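Local coordinates for GDSL-like protein (Roseburia intestinalis L1-82, PDB 6HFZ), which removes acetyl groups from acetylated mannans as a two-domain esterase of the GDSL-like (SGNH hydrolase) family, and may also act on acetylated xylan, at residues A[24-28]-A[29-33]; A[60-64]-A[65-69]; A[88-91]-A[92-96]; A[188-191]-A[192-195]; A[199-202]-A[203-206]. All coordinates share one frame; numbering follows the deposited sequence.

Contact 1 of 5, residues A[24-28]-A[29-33]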
loop_
_atom_site.group_PDB
_atom_site.type_symbol
_atom_site.label_atom_id
_atom_site.label_comp_id
_atom_site.label_asym_id
_atom_site.label_seq_id
_atom_site.Cartn_x
_atom_site.Cartn_y
_atom_site.Cartn_z
HETATM N N MSE A 24 -18.198 -9.626 -13.739
HETATM C CA MSE A 24 -19.136 -10.673 -13.369
HETATM C C MSE A 24 -19.678 -11.380 -14.620
HETATM O O MSE A 24 -19.857 -12.594 -14.591
HETATM C CB MSE A 24 -20.246 -10.141 -12.481
HETATM C CG MSE A 24 -19.553 -9.709 -11.200
HETATM SE SE MSE A 24 -20.920 -9.166 -9.854
HETATM C CE MSE A 24 -19.697 -8.670 -8.364
ATOM N N ASP A 25 -19.920 -10.609 -15.682
ATOM C CA ASP A 25 -20.466 -11.147 -16.924
ATOM C C ASP A 25 -19.436 -12.056 -17.583
ATOM O O ASP A 25 -19.799 -13.063 -18.149
ATOM C CB ASP A 25 -20.888 -10.052 -17.908
ATOM C CG ASP A 25 -22.197 -9.380 -17.544
ATOM O OD1 ASP A 25 -22.989 -10.008 -16.827
ATOM O OD2 ASP A 25 -22.404 -8.233 -17.956
ATOM N N ARG A 26 -18.150 -11.677 -17.508
ATOM C CA ARG A 26 -17.079 -12.505 -18.007
ATOM C C ARG A 26 -16.994 -13.795 -17.196
ATOM O O ARG A 26 -16.760 -14.878 -17.754
ATOM C CB ARG A 26 -15.767 -11.706 -17.987
ATOM C CG ARG A 26 -15.709 -10.694 -19.127
ATOM C CD ARG A 26 -14.592 -9.665 -19.014
ATOM N NE ARG A 26 -13.262 -10.263 -19.033
ATOM C CZ ARG A 26 -12.139 -9.662 -18.616
ATOM N NH1 ARG A 26 -12.193 -8.457 -18.083
ATOM N NH2 ARG A 26 -10.972 -10.280 -18.716
ATOM N N ALA A 27 -17.160 -13.687 -15.871
ATOM C CA ALA A 27 -17.095 -14.868 -14.962
ATOM C C ALA A 27 -18.246 -15.824 -15.287
ATOM O O ALA A 27 -18.081 -17.047 -15.306
ATOM C CB ALA A 27 -17.198 -14.413 -13.527
ATOM N N LYS A 28 -19.408 -15.241 -15.547
ATOM C CA LYS A 28 -20.630 -16.028 -15.815
ATOM C C LYS A 28 -20.417 -16.838 -17.108
ATOM O O LYS A 28 -20.795 -18.044 -17.178
ATOM C CB LYS A 28 -21.814 -15.061 -15.884
ATOM C CG LYS A 28 -23.188 -15.713 -15.851
ATOM C CD LYS A 28 -24.289 -14.698 -15.569
ATOM C CE LYS A 28 -25.334 -15.191 -14.584
ATOM N NZ LYS A 28 -26.203 -16.229 -15.188
ATOM N N ALA A 29 -19.732 -16.211 -18.087
ATOM C CA ALA A 29 -19.401 -16.815 -19.386
ATOM C C ALA A 29 -18.235 -17.813 -19.285
ATOM O O ALA A 29 -17.856 -18.429 -20.302
ATOM C CB ALA A 29 -19.098 -15.738 -20.394
ATOM N N GLY A 30 -17.631 -17.938 -18.097
ATOM C CA GLY A 30 -16.639 -18.982 -17.782
ATOM C C GLY A 30 -15.206 -18.608 -18.146
ATOM O O GLY A 30 -14.343 -19.487 -18.270
ATOM N N GLU A 31 -14.938 -17.306 -18.308
ATOM C CA GLU A 31 -13.602 -16.815 -18.665
ATOM C C GLU A 31 -12.598 -17.001 -17.508
ATOM O O GLU A 31 -12.947 -17.323 -16.385
ATOM C CB GLU A 31 -13.675 -15.339 -19.043
ATOM C CG GLU A 31 -14.483 -15.043 -20.286
ATOM C CD GLU A 31 -14.356 -13.623 -20.819
ATOM O OE1 GLU A 31 -13.380 -12.896 -20.430
ATOM O OE2 GLU A 31 -15.201 -13.248 -21.651
ATOM N N ALA A 32 -11.321 -16.798 -17.812
ATOM C CA ALA A 32 -10.245 -16.816 -16.808
ATOM C C ALA A 32 -9.991 -15.375 -16.314
ATOM O O ALA A 32 -9.818 -14.468 -17.111
ATOM C CB ALA A 32 -9.006 -17.429 -17.395
ATOM N N LEU A 33 -10.002 -15.178 -14.983
ATOM C CA LEU A 33 -9.980 -13.854 -14.399
ATOM C C LEU A 33 -8.960 -13.790 -13.264
ATOM O O LEU A 33 -8.734 -14.760 -12.522
ATOM C CB LEU A 33 -11.385 -13.507 -13.910
ATOM C CG LEU A 33 -12.421 -13.363 -15.015
ATOM C CD1 LEU A 33 -13.828 -13.476 -14.450
ATOM C CD2 LEU A 33 -12.236 -12.069 -15.798
HETATM O O HOH W 1 -10.841 -12.997 -19.648
#
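Glu31 OE1 is gripped by two groups. Arg26 NE donates to Glu31 OE1 over 3.0 Å in a nearly straight salt bridge, and a water donates to the same Glu31 OE1 over 2.7 Å. Arg26 CG lies beside its backbone N and the chain bends at chi3 (62°), which brings NE to Glu31. The carboxylate oxygen lies close to the guanidinium plane, but NE meets it from above the carboxylate plane. The guanidinium and carboxylate planes are 52° apart. The water also accepts from Arg26 NH2 and donates to Ala32 O, which ties the side-chain pair to the start of the strand. Leu33 CD2 lies over one face of the guanidinium, offset toward its rim, 3.6 Å from Arg26 NH2. The other branch, Leu33 CD1, packs on Ala27 CB at 3.6 Å. The helix ends in a Schellman motif. Gly30 takes a positive phi of 87°. Its N bonds to Ala27 O, and Glu31 N bonds to Arg26 O at 3.1 Å. The motif turns the chain from helix 18-28 through the short loop 29-31 into strand 32-39. Arg26 NH2 has a second carboxylate partner in Asp101. Ala27 and Leu33 both touch Phe72 of the adjacent strand 71-78.

Contact 2 of 5, residues A[60-64]-A[65-69]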
loop_
_atom_site.group_PDB
_atom_site.type_symbol
_atom_site.label_atom_id
_atom_site.label_comp_id
_atom_site.label_asym_id
_atom_site.label_seq_id
_atom_site.Cartn_x
_atom_site.Cartn_y
_atom_site.Cartn_z
ATOM N N TYR A 60 -11.623 -14.047 -2.567
ATOM C CA TYR A 60 -11.215 -14.883 -3.710
ATOM C C TYR A 60 -12.151 -16.105 -3.770
ATOM O O TYR A 60 -12.664 -16.480 -4.841
ATOM C CB TYR A 60 -9.726 -15.221 -3.601
ATOM C CG TYR A 60 -9.232 -16.263 -4.570
ATOM C CD1 TYR A 60 -9.159 -16.012 -5.929
ATOM C CD2 TYR A 60 -8.840 -17.496 -4.101
ATOM C CE1 TYR A 60 -8.697 -16.977 -6.817
ATOM C CE2 TYR A 60 -8.386 -18.475 -4.974
ATOM C CZ TYR A 60 -8.313 -18.208 -6.321
ATOM O OH TYR A 60 -7.850 -19.200 -7.143
ATOM N N GLU A 61 -12.402 -16.710 -2.604
ATOM C CA GLU A 61 -13.292 -17.882 -2.518
ATOM C C GLU A 61 -14.713 -17.489 -2.946
ATOM O O GLU A 61 -15.399 -18.315 -3.580
ATOM C CB GLU A 61 -13.225 -18.534 -1.132
ATOM C CG GLU A 61 -11.932 -19.293 -0.936
ATOM C CD GLU A 61 -11.853 -20.235 0.244
ATOM O OE1 GLU A 61 -12.304 -19.850 1.330
ATOM O OE2 GLU A 61 -11.300 -21.346 0.080
ATOM N N TRP A 62 -15.172 -16.269 -2.607
ATOM C CA TRP A 62 -16.458 -15.771 -3.104
ATOM C C TRP A 62 -16.553 -15.853 -4.630
ATOM O O TRP A 62 -17.561 -16.339 -5.126
ATOM C CB TRP A 62 -16.816 -14.361 -2.604
ATOM C CG TRP A 62 -18.156 -13.863 -3.046
ATOM C CD1 TRP A 62 -19.337 -13.985 -2.373
ATOM C CD2 TRP A 62 -18.461 -13.170 -4.270
ATOM N NE1 TRP A 62 -20.350 -13.427 -3.103
ATOM C CE2 TRP A 62 -19.850 -12.948 -4.288
ATOM C CE3 TRP A 62 -17.712 -12.770 -5.378
ATOM C CZ2 TRP A 62 -20.474 -12.267 -5.323
ATOM C CZ3 TRP A 62 -18.336 -12.113 -6.407
ATOM C CH2 TRP A 62 -19.713 -11.891 -6.396
ATOM N N TRP A 63 -15.559 -15.331 -5.363
ATOM C CA TRP A 63 -15.567 -15.383 -6.829
ATOM C C TRP A 63 -15.692 -16.848 -7.303
ATOM O O TRP A 63 -16.571 -17.166 -8.119
ATOM C CB TRP A 63 -14.329 -14.681 -7.409
ATOM C CG TRP A 63 -14.379 -13.184 -7.316
ATOM C CD1 TRP A 63 -13.837 -12.378 -6.344
ATOM C CD2 TRP A 63 -15.029 -12.304 -8.234
ATOM N NE1 TRP A 63 -14.115 -11.060 -6.608
ATOM C CE2 TRP A 63 -14.828 -10.986 -7.767
ATOM C CE3 TRP A 63 -15.734 -12.508 -9.421
ATOM C CZ2 TRP A 63 -15.337 -9.882 -8.445
ATOM C CZ3 TRP A 63 -16.248 -11.421 -10.080
ATOM C CH2 TRP A 63 -16.046 -10.125 -9.603
ATOM N N LYS A 64 -14.815 -17.715 -6.806
ATOM C CA LYS A 64 -14.810 -19.161 -7.185
ATOM C C LYS A 64 -16.200 -19.793 -6.983
ATOM O O LYS A 64 -16.697 -20.488 -7.871
ATOM C CB LYS A 64 -13.780 -19.937 -6.372
ATOM C CG LYS A 64 -12.339 -19.623 -6.715
ATOM C CD LYS A 64 -11.372 -20.436 -5.911
ATOM C CE LYS A 64 -11.434 -21.910 -6.241
ATOM N NZ LYS A 64 -10.508 -22.672 -5.373
ATOM N N LYS A 65 -16.827 -19.538 -5.825
ATOM C CA LYS A 65 -18.091 -20.193 -5.440
ATOM C C LYS A 65 -19.274 -19.612 -6.223
ATOM O O LYS A 65 -20.223 -20.323 -6.600
ATOM C CB LYS A 65 -18.357 -20.050 -3.935
ATOM C CG LYS A 65 -19.549 -20.855 -3.435
ATOM C CD LYS A 65 -19.394 -22.378 -3.627
ATOM C CE LYS A 65 -20.697 -23.159 -3.545
ATOM N NZ LYS A 65 -21.346 -23.022 -2.219
ATOM N N THR A 66 -19.223 -18.315 -6.487
ATOM C CA THR A 66 -20.294 -17.652 -7.184
ATOM C C THR A 66 -20.271 -18.038 -8.669
ATOM O O THR A 66 -21.327 -18.112 -9.246
ATOM C CB THR A 66 -20.245 -16.143 -6.918
ATOM O OG1 THR A 66 -20.284 -15.988 -5.499
ATOM C CG2 THR A 66 -21.384 -15.349 -7.522
ATOM N N PHE A 67 -19.079 -18.251 -9.261
ATOM C CA PHE A 67 -18.926 -18.486 -10.712
ATOM C C PHE A 67 -18.052 -19.721 -10.909
ATOM O O PHE A 67 -16.874 -19.618 -11.261
ATOM C CB PHE A 67 -18.363 -17.232 -11.405
ATOM C CG PHE A 67 -19.071 -15.922 -11.118
ATOM C CD1 PHE A 67 -20.229 -15.561 -11.802
ATOM C CD2 PHE A 67 -18.565 -15.028 -10.173
ATOM C CE1 PHE A 67 -20.860 -14.348 -11.563
ATOM C CE2 PHE A 67 -19.198 -13.818 -9.932
ATOM C CZ PHE A 67 -20.348 -13.477 -10.620
ATOM N N PRO A 68 -18.556 -20.940 -10.589
ATOM C CA PRO A 68 -17.728 -22.153 -10.641
ATOM C C PRO A 68 -17.185 -22.524 -12.037
ATOM O O PRO A 68 -16.237 -23.318 -12.142
ATOM C CB PRO A 68 -18.652 -23.273 -10.128
ATOM C CG PRO A 68 -20.054 -22.722 -10.253
ATOM C CD PRO A 68 -19.931 -21.214 -10.124
ATOM N N GLN A 69 -17.780 -21.939 -13.074
ATOM C CA GLN A 69 -17.416 -22.164 -14.474
ATOM C C GLN A 69 -16.161 -21.351 -14.841
ATOM O O GLN A 69 -15.516 -21.666 -15.835
ATOM C CB GLN A 69 -18.608 -21.835 -15.393
ATOM C CG GLN A 69 -19.194 -20.430 -15.246
ATOM C CD GLN A 69 -20.233 -20.268 -14.154
ATOM O OE1 GLN A 69 -20.215 -20.953 -13.132
ATOM N NE2 GLN A 69 -21.169 -19.357 -14.364
#
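Thr66 sits over the indole of Trp62, one helical turn on. Thr66 OG1 lies above the centre of the ring, 3.3 Å from Trp62 CE2, and its CB makes a CH-pi contact with the six-membered ring. The placement follows from two torsions. Trp62 has CG anti to its backbone N (chi1 -177°), which brings the ring under Thr66, while Thr66 holds OG1 beside its own N. Thr66 OG1 donates to Trp62 O at 2.8 Å. Thr66 N donates to the same Trp62 O at 2.9 Å, from the opposite face of the carbonyl plane. Phe67 completes an aromatic cluster. It turns an edge toward the face of Trp62 in an offset edge-to-face pair, with planes at 81°. Against Trp63 it lies alongside, rim to rim, with Trp63 CE3 and Phe67 CE2 3.7 Å apart. The other side of the turn is looser. Lys64 and Lys65 are exposed, and the end of Lys65 leads away from the preceding turn. Here the contact is mainly backbone: Lys65 N bonds to Glu61 O, and Pro68 CA approaches Lys64 O at 3.4 Å. The cluster lies at the C-terminal end of helix 55-66. Phe67 packs on Met24 and Ala27 of helix 18-28 and on Phe72 of strand 71-78, while Trp62 touches Thr207 and Leu210 of helix 196-215.

Contact 3 of 5, residues A[88-91]-A[92-96]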
loop_
_atom_site.group_PDB
_atom_site.type_symbol
_atom_site.label_atom_id
_atom_site.label_comp_id
_atom_site.label_asym_id
_atom_site.label_seq_id
_atom_site.Cartn_x
_atom_site.Cartn_y
_atom_site.Cartn_z
ATOM N N VAL A 88 1.768 3.270 -5.082
ATOM C CA VAL A 88 1.837 3.862 -6.440
ATOM C C VAL A 88 3.198 3.575 -7.094
ATOM O O VAL A 88 3.242 3.321 -8.324
ATOM C CB VAL A 88 1.452 5.365 -6.466
ATOM C CG1 VAL A 88 2.438 6.171 -5.665
ATOM C CG2 VAL A 88 1.300 5.901 -7.886
ATOM N N ALA A 89 4.282 3.545 -6.332
ATOM C CA ALA A 89 5.657 3.273 -6.859
ATOM C C ALA A 89 5.871 1.797 -7.193
ATOM O O ALA A 89 6.732 1.553 -7.984
ATOM C CB ALA A 89 6.693 3.671 -5.846
ATOM N N ARG A 90 5.181 0.868 -6.516
ATOM C CA ARG A 90 5.337 -0.573 -6.730
ATOM C C ARG A 90 4.197 -1.155 -7.589
ATOM O O ARG A 90 4.210 -2.356 -7.889
ATOM C CB ARG A 90 5.484 -1.317 -5.407
ATOM C CG ARG A 90 4.209 -1.499 -4.601
ATOM C CD ARG A 90 4.494 -1.849 -3.180
ATOM N NE ARG A 90 3.291 -2.009 -2.373
ATOM C CZ ARG A 90 2.520 -3.085 -2.301
ATOM N NH1 ARG A 90 2.766 -4.131 -3.078
ATOM N NH2 ARG A 90 1.529 -3.116 -1.403
ATOM N N ALA A 91 3.231 -0.327 -7.984
ATOM C CA ALA A 91 1.999 -0.853 -8.582
ATOM C C ALA A 91 2.321 -1.609 -9.883
ATOM O O ALA A 91 1.795 -2.693 -10.109
ATOM C CB ALA A 91 0.979 0.249 -8.807
ATOM N N GLU A 92 3.209 -1.053 -10.715
ATOM C CA GLU A 92 3.557 -1.701 -12.011
ATOM C C GLU A 92 4.124 -3.112 -11.790
ATOM O O GLU A 92 3.634 -4.100 -12.372
ATOM C CB GLU A 92 4.570 -0.834 -12.770
ATOM C CG GLU A 92 3.931 0.245 -13.612
ATOM C CD GLU A 92 2.982 -0.244 -14.707
ATOM O OE1 GLU A 92 2.134 0.576 -15.141
ATOM O OE2 GLU A 92 3.076 -1.436 -15.127
ATOM N N ALA A 93 5.165 -3.219 -10.958
ATOM C CA ALA A 93 5.819 -4.501 -10.726
ATOM C C ALA A 93 4.928 -5.510 -9.985
ATOM O O ALA A 93 4.874 -6.676 -10.334
ATOM C CB ALA A 93 7.104 -4.320 -9.958
ATOM N N ASP A 94 4.243 -5.064 -8.937
ATOM C CA ASP A 94 3.649 -5.993 -7.975
ATOM C C ASP A 94 2.216 -6.382 -8.370
ATOM O O ASP A 94 1.685 -7.396 -7.899
ATOM C CB ASP A 94 3.651 -5.362 -6.573
ATOM C CG ASP A 94 5.025 -5.178 -5.938
ATOM O OD1 ASP A 94 6.026 -5.584 -6.589
ATOM O OD2 ASP A 94 5.104 -4.717 -4.753
ATOM N N LEU A 95 1.553 -5.521 -9.133
ATOM C CA LEU A 95 0.125 -5.646 -9.451
ATOM C C LEU A 95 -0.125 -5.650 -10.961
ATOM O O LEU A 95 -0.699 -6.595 -11.509
ATOM C CB LEU A 95 -0.631 -4.476 -8.811
ATOM C CG LEU A 95 -2.131 -4.399 -9.111
ATOM C CD1 LEU A 95 -2.874 -5.604 -8.541
ATOM C CD2 LEU A 95 -2.759 -3.128 -8.559
ATOM N N LEU A 96 0.209 -4.549 -11.636
ATOM C CA LEU A 96 -0.268 -4.339 -13.005
ATOM C C LEU A 96 0.374 -5.341 -13.976
ATOM O O LEU A 96 -0.280 -5.723 -14.942
ATOM C CB LEU A 96 -0.019 -2.896 -13.445
ATOM C CG LEU A 96 -0.698 -1.833 -12.580
ATOM C CD1 LEU A 96 -0.352 -0.453 -13.110
ATOM C CD2 LEU A 96 -2.203 -2.045 -12.480
HETATM O O HOH W 2 4.333 1.661 -10.279
HETATM O O HOH W 3 6.625 -0.969 -9.949
#
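Arg90 places CG between its backbone N and carbonyl carbon (chi1 76°) and then runs extended to NE. A turn at chi4 brings NH1 back to Asp94, whose CG stands beside its own backbone N. The two side chains cross at about a right angle. Arg90 NH1 donates to Asp94 OD2 over 2.9 Å in a salt bridge; the oxygen uses its anti lone pair and lies near the guanidinium plane. Their backbones are joined as well, Asp94 N to Arg90 O. Helix 84-96 is kinked here and widens into a pi-type turn. Ala91 O accepts from Leu95 N at 3.0 Å and from Leu96 N at 2.9 Å, from opposite faces of its plane. At the kink, waters replace the missing backbone bonds. One links Val88 O to Glu92 N, the other Ala89 O to Ala93 N. Arg90 NH2 also bonds to Ala77 O, and the guanidinium makes a cation-pi contact with Phe86. Asp94 and Arg90 both touch Ile263, and Arg90 reaches Arg240 of strand 237-241.

Contact 4 of 5, residues A[188-191]-A[192-195]. With ACT (acetate ion), chain E.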
loop_
_atom_site.group_PDB
_atom_site.type_symbol
_atom_site.label_atom_id
_atom_site.label_comp_id
_atom_site.label_asym_id
_atom_site.label_seq_id
_atom_site.Cartn_x
_atom_site.Cartn_y
_atom_site.Cartn_z
ATOM N N THR A 188 -9.590 -8.847 17.333
ATOM C CA THR A 188 -8.258 -8.336 17.043
ATOM C C THR A 188 -7.422 -8.346 18.313
ATOM O O THR A 188 -7.869 -7.895 19.368
ATOM C CB THR A 188 -8.328 -6.927 16.439
ATOM O OG1 THR A 188 -6.974 -6.478 16.420
ATOM C CG2 THR A 188 -9.169 -5.968 17.242
ATOM N N PRO A 189 -6.172 -8.873 18.262
ATOM C CA PRO A 189 -5.293 -8.829 19.426
ATOM C C PRO A 189 -4.640 -7.479 19.719
ATOM O O PRO A 189 -4.165 -7.314 20.837
ATOM C CB PRO A 189 -4.199 -9.863 19.124
ATOM C CG PRO A 189 -4.195 -9.957 17.620
ATOM C CD PRO A 189 -5.601 -9.645 17.152
ATOM N N ASP A 190 -4.641 -6.533 18.760
ATOM C CA ASP A 190 -3.905 -5.305 18.904
ATOM C C ASP A 190 -4.682 -4.073 18.426
ATOM O O ASP A 190 -4.073 -3.039 18.329
ATOM C CB ASP A 190 -2.574 -5.340 18.160
ATOM C CG ASP A 190 -2.690 -5.586 16.665
ATOM O OD1 ASP A 190 -3.794 -5.478 16.119
ATOM O OD2 ASP A 190 -1.689 -6.007 16.097
ATOM N N ASP A 191 -5.971 -4.232 18.108
ATOM C CA ASP A 191 -6.885 -3.160 17.711
ATOM C C ASP A 191 -6.618 -2.671 16.291
ATOM O O ASP A 191 -7.266 -1.725 15.838
ATOM C CB ASP A 191 -6.828 -2.009 18.693
ATOM C CG ASP A 191 -7.445 -2.408 20.003
ATOM O OD1 ASP A 191 -8.400 -3.244 19.990
ATOM O OD2 ASP A 191 -6.932 -1.942 21.018
ATOM N N LEU A 192 -5.767 -3.373 15.545
ATOM C CA LEU A 192 -5.513 -3.005 14.145
ATOM C C LEU A 192 -5.659 -4.237 13.248
ATOM O O LEU A 192 -6.433 -4.224 12.280
ATOM C CB LEU A 192 -4.112 -2.399 14.043
ATOM C CG LEU A 192 -3.615 -2.136 12.615
ATOM C CD1 LEU A 192 -4.572 -1.221 11.856
ATOM C CD2 LEU A 192 -2.214 -1.538 12.618
ATOM N N HIS A 193 -4.884 -5.291 13.560
ATOM C CA HIS A 193 -4.856 -6.518 12.756
ATOM C C HIS A 193 -5.957 -7.471 13.200
ATOM O O HIS A 193 -6.008 -7.848 14.359
ATOM C CB HIS A 193 -3.496 -7.242 12.856
ATOM C CG HIS A 193 -2.375 -6.327 12.503
ATOM N ND1 HIS A 193 -1.630 -5.673 13.471
ATOM C CD2 HIS A 193 -1.979 -5.846 11.299
ATOM C CE1 HIS A 193 -0.764 -4.856 12.868
ATOM N NE2 HIS A 193 -0.975 -4.934 11.523
ATOM N N PRO A 194 -6.898 -7.854 12.312
ATOM C CA PRO A 194 -7.956 -8.816 12.643
ATOM C C PRO A 194 -7.395 -10.231 12.808
ATOM O O PRO A 194 -6.416 -10.598 12.177
ATOM C CB PRO A 194 -8.914 -8.796 11.445
ATOM C CG PRO A 194 -8.498 -7.564 10.658
ATOM C CD PRO A 194 -7.016 -7.380 10.929
ATOM N N ASN A 195 -8.004 -10.983 13.721
ATOM C CA ASN A 195 -7.748 -12.440 13.833
ATOM C C ASN A 195 -8.645 -13.154 12.824
ATOM O O ASN A 195 -9.200 -12.524 11.914
ATOM C CB ASN A 195 -7.982 -12.924 15.265
ATOM C CG ASN A 195 -9.400 -12.756 15.750
ATOM O OD1 ASN A 195 -10.313 -12.480 14.970
ATOM N ND2 ASN A 195 -9.587 -12.913 17.067
HETATM C C ACT E . -0.409 -2.674 8.784
HETATM O O ACT E . 0.216 -2.997 9.842
HETATM O OXT ACT E . 0.120 -2.640 7.670
HETATM C CH3 ACT E . -1.855 -2.293 8.823
#
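The chain folds back in a loop without regular structure, with Asp191 at a positive phi of 74°, and Thr188 lies beside Pro194. Asp190 carries the contact. Asp190 OD1 accepts from two backbone groups, His193 N at 2.8 Å on its syn lone pair and Leu192 N at 2.9 Å on the anti side but tilted out of the carboxylate plane. These bonds fix the carboxylate. Asp190 OD2 takes His193 ND1 in a short, nearly straight bond of 2.6 Å. The oxygen lies in the imidazole plane, although the carboxylate itself is turned 58° from the ring. CG of Asp190 sits between the backbone N and the carbonyl carbon (chi1 59°), which brings the acid to the ring. The DxxH spacing of Asp190 and His193 is that of the SGNH hydrolases, and with Ser41 the pair probably forms the Ser-His-Asp triad. At the second ring nitrogen, His193 NE2 donates to atom O of an acetate at 2.8 Å. That acetate, probably from the crystallisation liquor, is also bound by Ser41 N, Gly81 N and Asn110 ND2, consistent with an oxyanion hole. Leu192 CG lies over the centre of one face of the imidazole, and its CD2 touches the acetate methyl. On the backbone, Thr188 OG1 donates to His193 O at 2.7 Å from above the carbonyl plane.

Contact 5 of 5, residues A[199-202]-A[203-206]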
loop_
_atom_site.group_PDB
_atom_site.type_symbol
_atom_site.label_atom_id
_atom_site.label_comp_id
_atom_site.label_asym_id
_atom_site.label_seq_id
_atom_site.Cartn_x
_atom_site.Cartn_y
_atom_site.Cartn_z
ATOM N N HIS A 199 -11.160 -11.244 10.290
ATOM C CA HIS A 199 -11.017 -11.390 8.839
ATOM C C HIS A 199 -12.314 -11.888 8.208
ATOM O O HIS A 199 -12.649 -11.453 7.105
ATOM C CB HIS A 199 -9.836 -12.309 8.436
ATOM C CG HIS A 199 -8.541 -11.570 8.391
ATOM N ND1 HIS A 199 -8.208 -10.754 7.325
ATOM C CD2 HIS A 199 -7.530 -11.459 9.284
ATOM C CE1 HIS A 199 -7.031 -10.191 7.580
ATOM N NE2 HIS A 199 -6.575 -10.644 8.726
ATOM N N ALA A 200 -13.001 -12.840 8.853
ATOM C CA ALA A 200 -14.273 -13.346 8.291
ATOM C C ALA A 200 -15.328 -12.224 8.262
ATOM O O ALA A 200 -16.049 -12.081 7.260
ATOM C CB ALA A 200 -14.761 -14.545 9.069
ATOM N N LEU A 201 -15.374 -11.386 9.308
ATOM C CA LEU A 201 -16.317 -10.207 9.365
ATOM C C LEU A 201 -15.977 -9.206 8.251
ATOM O O LEU A 201 -16.872 -8.676 7.555
ATOM C CB LEU A 201 -16.190 -9.546 10.742
ATOM C CG LEU A 201 -17.444 -9.266 11.555
ATOM C CD1 LEU A 201 -18.602 -10.173 11.192
ATOM C CD2 LEU A 201 -17.130 -9.340 13.034
ATOM N N VAL A 202 -14.692 -8.953 8.018
ATOM C CA VAL A 202 -14.290 -7.976 7.011
ATOM C C VAL A 202 -14.744 -8.467 5.631
ATOM O O VAL A 202 -15.310 -7.704 4.811
ATOM C CB VAL A 202 -12.784 -7.636 7.057
ATOM C CG1 VAL A 202 -12.279 -6.928 5.809
ATOM C CG2 VAL A 202 -12.463 -6.828 8.311
ATOM N N ALA A 203 -14.470 -9.749 5.359
ATOM C CA ALA A 203 -14.843 -10.350 4.110
ATOM C C ALA A 203 -16.362 -10.310 3.976
ATOM O O ALA A 203 -16.844 -10.167 2.906
ATOM C CB ALA A 203 -14.304 -11.755 4.028
ATOM N N SER A 204 -17.091 -10.573 5.068
ATOM C CA SER A 204 -18.564 -10.627 4.982
ATOM C C SER A 204 -19.117 -9.267 4.530
ATOM O O SER A 204 -20.100 -9.209 3.810
ATOM C CB SER A 204 -19.194 -11.073 6.295
ATOM O OG SER A 204 -19.110 -10.041 7.270
ATOM N N VAL A 205 -18.464 -8.168 4.948
ATOM C CA VAL A 205 -18.939 -6.846 4.571
ATOM C C VAL A 205 -18.724 -6.677 3.056
ATOM O O VAL A 205 -19.574 -6.145 2.364
ATOM C CB VAL A 205 -18.280 -5.729 5.406
ATOM C CG1 VAL A 205 -18.613 -4.371 4.838
ATOM C CG2 VAL A 205 -18.622 -5.809 6.903
ATOM N N ILE A 206 -17.573 -7.144 2.560
ATOM C CA ILE A 206 -17.232 -6.980 1.178
ATOM C C ILE A 206 -18.165 -7.853 0.327
ATOM O O ILE A 206 -18.684 -7.393 -0.693
ATOM C CB ILE A 206 -15.760 -7.330 0.933
ATOM C CG1 ILE A 206 -14.831 -6.347 1.653
ATOM C CG2 ILE A 206 -15.495 -7.373 -0.560
ATOM C CD1 ILE A 206 -13.394 -6.848 1.839
#
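Val202 and Ile206 lie side by side and point the same way, one helical turn apart. Val202 CG1 meets Ile206 CD1 at 4.1 Å. Ile206 keeps CG1 beside its backbone N (chi1 -65°), which carries CD1 back along the helix toward Val202. Elsewhere on the turn, Ser204 bends back onto the backbone. Ser204 OG stands between the backbone N and the carbonyl carbon (chi1 73°) and donates to Leu201 O at 2.6 Å. Val205 N donates to the same Leu201 O at 3.1 Å, from the same face of the carbonyl plane. Leu201 O thus holds both a main-chain and a side-chain donor. Ser204 OG is also hydrogen-bonded to Tyr7 OH, which links this face to the N-terminal segment. Leu201 CD1 approaches Ser204 OG at 4.0 Å. Further back, Ala203 N bonds to His199 O at 3.0 Å. The His199 ring is held by Tyr55 N and Ser46 O, outside this turn. Val202 and Ile206 touch Tyr55 of helix 55-66, and Ile206 also reaches Leu138 and Val140 of strand 136-141. This is a regular alpha-helical turn with an apolar face against a helix and the central sheet, as expected in the alpha/beta/alpha fold of SGNH hydrolases.

In the fold
Contact 5 is the most buried of the five, and its side-chain packing is largely apolar. The other four are partly buried. Contacts 1 and 2 are neighbours, with centres about 10 Å apart. Both lie at helix ends: one has a Schellman motif with a salt bridge beside it, the other an aromatic cluster. They touch where Ala27 packs on Phe67 and Gln69 NE2 probably bonds to Lys28 O. Contact 3 lies nearest the centre of the chain, where helix 84-96 faces the second, beta-rich domain, and it also relies on an Arg-carboxylate pair. Contact 4 is a polar loop at the probable active site. It leads into helix 196-215, which holds contact 5, and Pro194 touches His199.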